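PDB 6R3Z: probable adhesion protein from Pseudomonas aeruginosa PAO1, which probably serves as the solute-binding component of a metal transport system, capturing ferrous iron and accommodating other divalent ions such as manganese and nickel. Local coordinates for residues A[170-180]-A[215-226]; A[182-190]-A[265-276]. All coordinates share one frame; numbering follows the deposited sequence.

Contact 1: residues A[170-180]-A[215-226]; sequences DFRVATIHGAY and LKALDVKVIFSE. With NI (nickel (II) ion), chain B.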
loop_
_atom_site.group_PDB
_atom_site.type_symbol
_atom_site.label_atom_id
_atom_site.label_comp_id
_atom_site.label_asym_id
_atom_site.label_seq_id
_atom_site.Cartn_x
_atom_site.Cartn_y
_atom_site.Cartn_z
ATOM N N ASP A 170 8.149 -2.370 25.981
ATOM C CA ASP A 170 6.698 -2.545 26.211
ATOM C C ASP A 170 5.795 -1.820 25.182
ATOM O O ASP A 170 4.569 -1.771 25.371
ATOM C CB ASP A 170 6.338 -2.114 27.653
ATOM C CG ASP A 170 6.376 -0.616 27.937
ATOM O OD1 ASP A 170 7.045 0.123 27.175
ATOM O OD2 ASP A 170 5.735 -0.182 28.923
ATOM N N PHE A 171 6.391 -1.241 24.119
ATOM C CA PHE A 171 5.613 -0.505 23.123
ATOM C C PHE A 171 4.928 -1.454 22.137
ATOM O O PHE A 171 5.426 -1.679 21.034
ATOM C CB PHE A 171 6.474 0.539 22.410
ATOM C CG PHE A 171 5.729 1.476 21.488
ATOM C CD1 PHE A 171 4.929 2.493 22.000
ATOM C CD2 PHE A 171 5.847 1.357 20.107
ATOM C CE1 PHE A 171 4.264 3.379 21.146
ATOM C CE2 PHE A 171 5.197 2.253 19.254
ATOM C CZ PHE A 171 4.405 3.256 19.781
ATOM N N ARG A 172 3.808 -2.046 22.558
ATOM C CA ARG A 172 3.047 -2.941 21.677
ATOM C C ARG A 172 2.084 -2.126 20.842
ATOM O O ARG A 172 1.487 -1.162 21.327
ATOM C CB ARG A 172 2.334 -4.044 22.442
ATOM C CG ARG A 172 3.251 -5.208 22.864
ATOM C CD ARG A 172 2.404 -6.348 23.417
ATOM N NE ARG A 172 3.189 -7.437 24.010
ATOM C CZ ARG A 172 3.669 -8.477 23.332
ATOM N NH1 ARG A 172 3.504 -8.554 22.014
ATOM N NH2 ARG A 172 4.351 -9.429 23.959
ATOM N N VAL A 173 1.926 -2.540 19.582
ATOM C CA VAL A 173 1.135 -1.863 18.553
ATOM C C VAL A 173 0.026 -2.771 18.011
ATOM O O VAL A 173 0.256 -3.952 17.785
ATOM C CB VAL A 173 2.133 -1.475 17.404
ATOM C CG1 VAL A 173 1.435 -1.084 16.108
ATOM C CG2 VAL A 173 3.094 -0.376 17.858
ATOM N N ALA A 174 -1.147 -2.194 17.768
ATOM C CA ALA A 174 -2.261 -2.871 17.107
ATOM C C ALA A 174 -2.696 -2.013 15.892
ATOM O O ALA A 174 -2.457 -0.802 15.868
ATOM C CB ALA A 174 -3.425 -3.055 18.063
ATOM N N THR A 175 -3.313 -2.639 14.879
ATOM C CA THR A 175 -3.839 -1.921 13.719
ATOM C C THR A 175 -5.246 -2.447 13.432
ATOM O O THR A 175 -5.542 -3.595 13.771
ATOM C CB THR A 175 -2.942 -1.999 12.459
ATOM O OG1 THR A 175 -2.993 -3.311 11.868
ATOM C CG2 THR A 175 -1.490 -1.550 12.712
ATOM N N ILE A 176 -6.101 -1.636 12.793
ATOM C CA ILE A 176 -7.461 -2.112 12.428
ATOM C C ILE A 176 -7.325 -3.015 11.179
ATOM O O ILE A 176 -7.763 -4.171 11.200
ATOM C CB ILE A 176 -8.423 -0.912 12.147
ATOM C CG1 ILE A 176 -8.692 -0.049 13.414
ATOM C CG2 ILE A 176 -9.755 -1.403 11.510
ATOM C CD1 ILE A 176 -9.355 -0.739 14.595
ATOM N N HIS A 177 -6.710 -2.463 10.103
ATOM C CA HIS A 177 -6.465 -3.144 8.824
ATOM C C HIS A 177 -5.053 -3.732 8.871
ATOM O O HIS A 177 -4.163 -3.105 9.440
ATOM C CB HIS A 177 -6.613 -2.141 7.664
ATOM C CG HIS A 177 -6.743 -2.748 6.303
ATOM N ND1 HIS A 177 -7.980 -3.150 5.805
ATOM C CD2 HIS A 177 -5.813 -2.908 5.333
ATOM C CE1 HIS A 177 -7.751 -3.561 4.566
ATOM N NE2 HIS A 177 -6.468 -3.402 4.226
ATOM N N GLY A 178 -4.856 -4.926 8.307
ATOM C CA GLY A 178 -3.535 -5.574 8.321
ATOM C C GLY A 178 -2.573 -5.022 7.269
ATOM O O GLY A 178 -1.884 -5.790 6.598
ATOM N N ALA A 179 -2.514 -3.690 7.121
ATOM C CA ALA A 179 -1.753 -3.017 6.070
ATOM C C ALA A 179 -0.350 -2.551 6.428
ATOM O O ALA A 179 0.376 -2.139 5.514
ATOM C CB ALA A 179 -2.549 -1.801 5.592
ATOM N N TYR A 180 0.005 -2.508 7.735
ATOM C CA TYR A 180 1.209 -1.797 8.173
ATOM C C TYR A 180 2.375 -2.629 8.704
ATOM O O TYR A 180 3.338 -2.058 9.234
ATOM C CB TYR A 180 0.780 -0.743 9.209
ATOM C CG TYR A 180 -0.313 0.140 8.641
ATOM C CD1 TYR A 180 -0.054 0.998 7.574
ATOM C CD2 TYR A 180 -1.644 -0.040 9.015
ATOM C CE1 TYR A 180 -1.065 1.756 6.986
ATOM C CE2 TYR A 180 -2.672 0.708 8.428
ATOM C CZ TYR A 180 -2.381 1.579 7.389
ATOM O OH TYR A 180 -3.378 2.323 6.792
ATOM N N LEU A 215 -6.212 -6.448 23.859
ATOM C CA LEU A 215 -5.459 -5.182 23.909
ATOM C C LEU A 215 -5.122 -4.848 25.361
ATOM O O LEU A 215 -3.996 -4.444 25.653
ATOM C CB LEU A 215 -6.241 -4.016 23.257
ATOM C CG LEU A 215 -6.612 -4.181 21.760
ATOM C CD1 LEU A 215 -7.401 -2.985 21.240
ATOM C CD2 LEU A 215 -5.393 -4.457 20.889
ATOM N N LYS A 216 -6.088 -5.059 26.268
ATOM C CA LYS A 216 -5.921 -4.801 27.701
ATOM C C LYS A 216 -4.964 -5.821 28.317
ATOM O O LYS A 216 -4.012 -5.423 28.982
ATOM C CB LYS A 216 -7.286 -4.808 28.425
ATOM C CG LYS A 216 -8.230 -3.673 27.981
ATOM C CD LYS A 216 -9.361 -3.411 28.988
ATOM C CE LYS A 216 -10.665 -4.091 28.639
ATOM N NZ LYS A 216 -10.668 -5.532 29.009
ATOM N N ALA A 217 -5.193 -7.135 28.065
ATOM C CA ALA A 217 -4.352 -8.205 28.617
ATOM C C ALA A 217 -2.867 -8.092 28.215
ATOM O O ALA A 217 -1.983 -8.267 29.064
ATOM C CB ALA A 217 -4.918 -9.571 28.248
ATOM N N LEU A 218 -2.595 -7.734 26.955
ATOM C CA LEU A 218 -1.222 -7.599 26.446
ATOM C C LEU A 218 -0.638 -6.208 26.603
ATOM O O LEU A 218 0.506 -5.974 26.181
ATOM C CB LEU A 218 -1.129 -8.073 24.986
ATOM C CG LEU A 218 -1.614 -9.515 24.741
ATOM C CD1 LEU A 218 -1.476 -9.894 23.291
ATOM C CD2 LEU A 218 -0.876 -10.539 25.656
ATOM N N ASP A 219 -1.406 -5.288 27.236
ATOM C CA ASP A 219 -1.000 -3.898 27.457
ATOM C C ASP A 219 -0.554 -3.219 26.137
ATOM O O ASP A 219 0.550 -2.670 26.031
ATOM C CB ASP A 219 0.067 -3.802 28.573
ATOM C CG ASP A 219 0.286 -2.396 29.128
ATOM O OD1 ASP A 219 -0.627 -1.531 28.968
ATOM O OD2 ASP A 219 1.357 -2.157 29.726
ATOM N N VAL A 220 -1.422 -3.295 25.109
ATOM C CA VAL A 220 -1.141 -2.653 23.817
ATOM C C VAL A 220 -1.184 -1.142 24.073
ATOM O O VAL A 220 -2.072 -0.664 24.777
ATOM C CB VAL A 220 -2.115 -3.130 22.706
ATOM C CG1 VAL A 220 -2.009 -2.276 21.431
ATOM C CG2 VAL A 220 -1.892 -4.602 22.385
ATOM N N LYS A 221 -0.186 -0.421 23.567
ATOM C CA LYS A 221 -0.032 1.012 23.817
ATOM C C LYS A 221 -0.753 1.895 22.811
ATOM O O LYS A 221 -1.315 2.936 23.179
ATOM C CB LYS A 221 1.460 1.393 23.923
ATOM C CG LYS A 221 2.237 0.662 25.035
ATOM C CD LYS A 221 1.768 1.005 26.459
ATOM C CE LYS A 221 2.446 0.157 27.507
ATOM N NZ LYS A 221 1.917 0.449 28.875
ATOM N N VAL A 222 -0.669 1.528 21.524
ATOM C CA VAL A 222 -1.247 2.344 20.457
ATOM C C VAL A 222 -2.034 1.496 19.471
ATOM O O VAL A 222 -1.737 0.312 19.297
ATOM C CB VAL A 222 -0.181 3.219 19.718
ATOM C CG1 VAL A 222 0.642 4.069 20.690
ATOM C CG2 VAL A 222 0.733 2.381 18.827
ATOM N N ILE A 223 -3.012 2.128 18.804
ATOM C CA ILE A 223 -3.771 1.519 17.725
ATOM C C ILE A 223 -3.741 2.477 16.517
ATOM O O ILE A 223 -3.974 3.685 16.679
ATOM C CB ILE A 223 -5.201 1.029 18.112
ATOM C CG1 ILE A 223 -5.852 0.216 16.951
ATOM C CG2 ILE A 223 -6.098 2.195 18.586
ATOM C CD1 ILE A 223 -6.924 -0.815 17.393
ATOM N N PHE A 224 -3.420 1.937 15.331
ATOM C CA PHE A 224 -3.433 2.684 14.080
ATOM C C PHE A 224 -4.680 2.309 13.303
ATOM O O PHE A 224 -4.823 1.151 12.879
ATOM C CB PHE A 224 -2.167 2.454 13.240
ATOM C CG PHE A 224 -0.889 2.919 13.894
ATOM C CD1 PHE A 224 -0.566 4.274 13.952
ATOM C CD2 PHE A 224 -0.008 2.006 14.464
ATOM C CE1 PHE A 224 0.611 4.707 14.573
ATOM C CE2 PHE A 224 1.162 2.439 15.100
ATOM C CZ PHE A 224 1.483 3.787 15.123
ATOM N N SER A 225 -5.607 3.272 13.163
ATOM C CA SER A 225 -6.854 3.082 12.420
ATOM C C SER A 225 -6.733 3.574 10.959
ATOM O O SER A 225 -5.696 4.105 10.557
ATOM C CB SER A 225 -8.037 3.730 13.147
ATOM O OG SER A 225 -7.922 5.144 13.162
ATOM N N GLU A 226 -7.798 3.385 10.169
ATOM C CA GLU A 226 -7.818 3.774 8.759
ATOM C C GLU A 226 -8.393 5.152 8.507
ATOM O O GLU A 226 -9.532 5.426 8.887
ATOM C CB GLU A 226 -8.657 2.752 7.939
ATOM C CG GLU A 226 -8.030 1.365 7.834
ATOM C CD GLU A 226 -6.702 1.425 7.117
ATOM O OE1 GLU A 226 -6.694 1.590 5.875
ATOM O OE2 GLU A 226 -5.667 1.393 7.820
HETATM NI NI NI B . -5.782 -3.694 2.176
HETATM O O HOH W 1 3.014 -3.688 26.643
HETATM O O HOH W 2 3.883 -1.459 30.489
HETATM O O HOH W 3 2.546 -8.026 27.028
HETATM O O HOH W 4 -5.749 0.289 10.304
#

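Contact 2: residues A[182-190]-A[265-276]; sequences YLLREFGLE and MARNLDTVVRAI. With EDO (1,2-ethanediol), chain H.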
loop_
_atom_site.group_PDB
_atom_site.type_symbol
_atom_site.label_atom_id
_atom_site.label_comp_id
_atom_site.label_asym_id
_atom_site.label_seq_id
_atom_site.Cartn_x
_atom_site.Cartn_y
_atom_site.Cartn_z
ATOM N N TYR A 182 4.737 -4.148 6.912
ATOM C CA TYR A 182 5.962 -3.739 6.186
ATOM C C TYR A 182 6.403 -2.337 6.616
ATOM O O TYR A 182 7.600 -2.078 6.746
ATOM C CB TYR A 182 5.758 -3.733 4.669
ATOM C CG TYR A 182 5.423 -5.083 4.088
ATOM C CD1 TYR A 182 6.423 -6.006 3.797
ATOM C CD2 TYR A 182 4.102 -5.453 3.856
ATOM C CE1 TYR A 182 6.119 -7.265 3.285
ATOM C CE2 TYR A 182 3.783 -6.712 3.335
ATOM C CZ TYR A 182 4.798 -7.614 3.056
ATOM O OH TYR A 182 4.517 -8.858 2.549
ATOM N N LEU A 183 5.435 -1.432 6.822
ATOM C CA LEU A 183 5.724 -0.061 7.251
ATOM C C LEU A 183 6.409 -0.055 8.620
ATOM O O LEU A 183 7.439 0.602 8.787
ATOM C CB LEU A 183 4.435 0.767 7.299
ATOM C CG LEU A 183 4.643 2.287 7.440
ATOM C CD1 LEU A 183 3.608 3.052 6.657
ATOM C CD2 LEU A 183 4.612 2.698 8.886
ATOM N N LEU A 184 5.843 -0.794 9.594
ATOM C CA LEU A 184 6.401 -0.828 10.942
ATOM C C LEU A 184 7.738 -1.569 10.997
ATOM O O LEU A 184 8.587 -1.212 11.816
ATOM C CB LEU A 184 5.368 -1.371 11.942
ATOM C CG LEU A 184 4.231 -0.338 12.180
ATOM C CD1 LEU A 184 2.962 -0.987 12.624
ATOM C CD2 LEU A 184 4.662 0.744 13.168
ATOM N N ARG A 185 7.953 -2.526 10.059
ATOM C CA ARG A 185 9.216 -3.270 9.929
ATOM C C ARG A 185 10.376 -2.286 9.654
ATOM O O ARG A 185 11.513 -2.562 10.023
ATOM C CB ARG A 185 9.129 -4.292 8.772
ATOM C CG ARG A 185 10.239 -5.349 8.809
ATOM C CD ARG A 185 9.963 -6.468 7.826
ATOM N NE ARG A 185 10.720 -7.677 8.161
ATOM C CZ ARG A 185 11.847 -8.048 7.563
ATOM N NH1 ARG A 185 12.360 -7.314 6.582
ATOM N NH2 ARG A 185 12.468 -9.158 7.937
ATOM N N GLU A 186 10.084 -1.127 9.040
ATOM C CA GLU A 186 11.142 -0.150 8.750
ATOM C C GLU A 186 11.596 0.649 9.972
ATOM O O GLU A 186 12.583 1.387 9.896
ATOM C CB GLU A 186 10.738 0.736 7.608
ATOM C CG GLU A 186 10.451 -0.140 6.407
ATOM C CD GLU A 186 10.403 0.600 5.100
ATOM O OE1 GLU A 186 9.595 1.544 4.989
ATOM O OE2 GLU A 186 11.177 0.236 4.189
ATOM N N PHE A 187 10.917 0.433 11.105
ATOM C CA PHE A 187 11.284 0.985 12.396
ATOM C C PHE A 187 11.830 -0.146 13.277
ATOM O O PHE A 187 12.248 0.106 14.403
ATOM C CB PHE A 187 10.070 1.649 13.070
ATOM C CG PHE A 187 9.592 2.900 12.373
ATOM C CD1 PHE A 187 10.113 4.145 12.707
ATOM C CD2 PHE A 187 8.600 2.839 11.407
ATOM C CE1 PHE A 187 9.656 5.304 12.070
ATOM C CE2 PHE A 187 8.155 3.995 10.760
ATOM C CZ PHE A 187 8.683 5.224 11.099
ATOM N N GLY A 188 11.828 -1.374 12.749
ATOM C CA GLY A 188 12.234 -2.567 13.492
ATOM C C GLY A 188 11.143 -2.980 14.466
ATOM O O GLY A 188 11.414 -3.584 15.518
ATOM N N LEU A 189 9.887 -2.642 14.118
ATOM C CA LEU A 189 8.730 -2.914 14.957
ATOM C C LEU A 189 7.802 -3.934 14.331
ATOM O O LEU A 189 7.815 -4.141 13.118
ATOM C CB LEU A 189 7.975 -1.612 15.259
ATOM C CG LEU A 189 8.692 -0.599 16.153
ATOM C CD1 LEU A 189 7.957 0.720 16.143
ATOM C CD2 LEU A 189 8.800 -1.120 17.594
ATOM N N GLU A 190 6.994 -4.561 15.176
ATOM C CA GLU A 190 6.040 -5.602 14.807
ATOM C C GLU A 190 4.632 -5.191 15.264
ATOM O O GLU A 190 4.488 -4.420 16.210
ATOM C CB GLU A 190 6.410 -6.892 15.558
ATOM C CG GLU A 190 6.844 -8.048 14.681
ATOM C CD GLU A 190 7.094 -9.337 15.450
ATOM O OE1 GLU A 190 7.324 -9.270 16.681
ATOM O OE2 GLU A 190 7.058 -10.417 14.819
ATOM N N MET A 265 2.862 8.682 2.176
ATOM C CA MET A 265 3.854 7.910 2.931
ATOM C C MET A 265 4.594 8.813 3.917
ATOM O O MET A 265 4.880 8.373 5.025
ATOM C CB MET A 265 4.861 7.194 2.034
ATOM C CG MET A 265 4.362 5.893 1.522
ATOM S SD MET A 265 3.872 4.617 2.765
ATOM C CE MET A 265 5.443 4.162 3.452
ATOM N N ALA A 266 4.894 10.074 3.519
ATOM C CA ALA A 266 5.570 11.022 4.424
ATOM C C ALA A 266 4.670 11.219 5.677
ATOM O O ALA A 266 5.153 11.092 6.801
ATOM C CB ALA A 266 5.819 12.350 3.717
ATOM N N ARG A 267 3.349 11.405 5.467
ATOM C CA ARG A 267 2.398 11.562 6.569
ATOM C C ARG A 267 2.292 10.291 7.426
ATOM O O ARG A 267 2.235 10.400 8.658
ATOM C CB ARG A 267 1.036 12.062 6.071
ATOM C CG ARG A 267 1.152 13.524 5.597
ATOM C CD ARG A 267 -0.160 14.274 5.730
ATOM N NE ARG A 267 -1.129 13.859 4.720
ATOM C CZ ARG A 267 -1.261 14.437 3.529
ATOM N NH1 ARG A 267 -0.469 15.446 3.179
ATOM N NH2 ARG A 267 -2.182 14.008 2.677
ATOM N N ASN A 268 2.349 9.102 6.786
ATOM C CA ASN A 268 2.310 7.807 7.483
ATOM C C ASN A 268 3.527 7.682 8.417
ATOM O O ASN A 268 3.376 7.435 9.611
ATOM C CB ASN A 268 2.300 6.661 6.481
ATOM C CG ASN A 268 0.900 6.348 5.994
ATOM O OD1 ASN A 268 -0.091 6.880 6.513
ATOM N ND2 ASN A 268 0.799 5.480 4.997
ATOM N N LEU A 269 4.722 7.892 7.870
ATOM C CA LEU A 269 5.952 7.837 8.664
ATOM C C LEU A 269 5.971 8.872 9.805
ATOM O O LEU A 269 6.428 8.554 10.904
ATOM C CB LEU A 269 7.183 7.958 7.751
ATOM C CG LEU A 269 7.438 6.765 6.793
ATOM C CD1 LEU A 269 8.652 7.019 5.907
ATOM C CD2 LEU A 269 7.654 5.459 7.547
ATOM N N ASP A 270 5.456 10.089 9.558
ATOM C CA ASP A 270 5.411 11.146 10.581
ATOM C C ASP A 270 4.490 10.734 11.735
ATOM O O ASP A 270 4.809 10.999 12.886
ATOM C CB ASP A 270 4.937 12.478 9.993
ATOM C CG ASP A 270 5.947 13.166 9.101
ATOM O OD1 ASP A 270 7.159 12.832 9.201
ATOM O OD2 ASP A 270 5.531 14.032 8.300
ATOM N N THR A 271 3.340 10.084 11.412
ATOM C CA THR A 271 2.380 9.636 12.425
ATOM C C THR A 271 2.997 8.519 13.285
ATOM O O THR A 271 2.881 8.570 14.510
ATOM C CB THR A 271 1.046 9.255 11.758
ATOM O OG1 THR A 271 0.480 10.448 11.169
ATOM C CG2 THR A 271 0.051 8.628 12.750
ATOM N N VAL A 272 3.707 7.560 12.652
ATOM C CA VAL A 272 4.382 6.492 13.401
ATOM C C VAL A 272 5.438 7.122 14.329
ATOM O O VAL A 272 5.498 6.756 15.506
ATOM C CB VAL A 272 4.980 5.394 12.484
ATOM C CG1 VAL A 272 5.740 4.346 13.305
ATOM C CG2 VAL A 272 3.870 4.724 11.658
ATOM N N VAL A 273 6.250 8.071 13.796
ATOM C CA VAL A 273 7.255 8.763 14.603
ATOM C C VAL A 273 6.587 9.489 15.780
ATOM O O VAL A 273 7.054 9.373 16.907
ATOM C CB VAL A 273 8.145 9.699 13.748
ATOM C CG1 VAL A 273 8.948 10.672 14.623
ATOM C CG2 VAL A 273 9.078 8.886 12.853
ATOM N N ARG A 274 5.493 10.217 15.519
ATOM C CA ARG A 274 4.756 10.938 16.586
ATOM C C ARG A 274 4.280 9.975 17.694
ATOM O O ARG A 274 4.465 10.276 18.877
ATOM C CB ARG A 274 3.566 11.720 16.023
ATOM C CG ARG A 274 2.944 12.638 17.076
ATOM C CD ARG A 274 1.995 13.664 16.485
ATOM N NE ARG A 274 0.844 13.041 15.833
ATOM C CZ ARG A 274 -0.307 12.759 16.440
ATOM N NH1 ARG A 274 -1.306 12.211 15.758
ATOM N NH2 ARG A 274 -0.474 13.035 17.733
ATOM N N ALA A 275 3.710 8.810 17.310
ATOM C CA ALA A 275 3.246 7.779 18.260
ATOM C C ALA A 275 4.416 7.328 19.159
ATOM O O ALA A 275 4.266 7.245 20.387
ATOM C CB ALA A 275 2.675 6.593 17.497
ATOM N N ILE A 276 5.600 7.108 18.561
ATOM C CA ILE A 276 6.768 6.686 19.348
ATOM C C ILE A 276 7.217 7.843 20.290
ATOM O O ILE A 276 7.450 7.614 21.480
ATOM C CB ILE A 276 7.931 6.199 18.439
ATOM C CG1 ILE A 276 7.519 4.965 17.588
ATOM C CG2 ILE A 276 9.202 5.924 19.279
ATOM C CD1 ILE A 276 8.446 4.685 16.330
HETATM C C1 EDO H . 8.533 16.303 7.620
HETATM O O1 EDO H . 7.713 16.072 8.755
HETATM C C2 EDO H . 9.618 15.213 7.573
HETATM O O2 EDO H . 9.007 13.935 7.593
#

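Contact 1: residues A[170-180]-A[215-226]
Lys221 threads its side chain past Asp170, Phe171 and Arg172 near the N-terminal end of the paired strands 172-175 and 220-226. Its CB lies 3.6 Å from Arg172 O and near Phe171 CD1, and CG comes to 3.4 Å from Asp170 O. A bend at chi2 (-65°) carries the chain past Asp170 O; CD stays beside that oxygen, and CE lies 3.6 Å from Asp170 OD2. The terminal NZ makes a salt bridge of 2.8 Å to Asp219 OD2, met from above the carboxylate plane; its bridge to Asp170 OD2 is long, and a water donates to both carboxylates.

Beyond this end the strands run parallel, their axes 21° apart. Ala174 bonds to strand 220-226 through both its backbone polar atoms, N to Val222 O and O from Phe224 N. Val173 CG1 meets the edge of the Phe224 ring on one face of the sheet, while Ala174 CB touches Leu215 CD2 and Val220 CG1 on the other.

At the C-terminal end of strand 220-226, Tyr180 OH donates to the syn lone pair of Glu226 OE2 (2.7 Å), whose second donor is a water that also links Phe224 O and His177 N. His177 NE2 binds nickel at 2.2 Å, with five other histidines completing the site. A metal-ligand loop after a central strand is consistent with a solute-binding protein lobe. Strands 193-194 and 244-248 flank the pair in a four-stranded parallel sheet, helix 234-241 packs against Ile176 and Leu215, and helix 260-277 covers Phe171 and Phe224.

Contact 2: residues A[182-190]-A[265-276]
Leu184 O accepts two backbone N-H groups, from Phe187 N at 2.9 Å and Leu189 N at 3.0 Å, which arrive from opposite faces of its carbonyl plane. The second of these and the bond from Gly188 N to Arg185 O form a Schellman motif, with Gly188 at positive phi (76°). The turn ends the helix and places Phe187 and Leu189 against helix 260-277.

Val272 CG1 lies over one face of the Phe187 ring in a CH-pi contact, 3.8 Å from the centroid and offset toward the rim. Val273 CG2 approaches the same ring at its edge, 3.7 Å from CE1, and Leu269 CD2 reaches CE2 obliquely. The ring is thus wedged among residues from successive turns of one helix.

Leu183 supplies the knobs-into-holes element: its side chain sits among Met265, Asn268, Leu269 and Val272, spaced i, i+3, i+4 and i+7. With CG trans to the backbone N (chi1 -167°), the isobutyl group extends into that hole. CD2 passes Val272 CG2 at 3.5 Å, whereas CD1 rests on Asn268 CB and meets Met265 CE tip to tip at 3.9 Å. The amide of Asn268 turns to another partner, donating from ND2 to Ser249 O. Leu269 also reaches Leu155 and Ala159 of helix 138-160, and Leu189 CD1 touches Ile276 CD1 at the far end.

Overall arrangement
Contacts 1 and 2, with centres 13 Å apart, are successive layers of one lobe: a parallel sheet ordered 193-194, 172-175, 220-226, 244-248 and the helices laid on it. Strand 172-175 leads through the loop 176-180, which holds His177, to helix 181-185, so the first segments of both contacts are neighbours in sequence. The layers meet where Val173 CG1 lies 3.8 Å from Leu184 CD1 and Phe224 CZ lies 3.9 Å from Ala275 CB. Contact 1 reaches the nickel directly through His177. Contact 2 is farther from the ion, the side chain of Asn268 being about 12 Å from it and about 7 Å from that of His250, another nickel ligand.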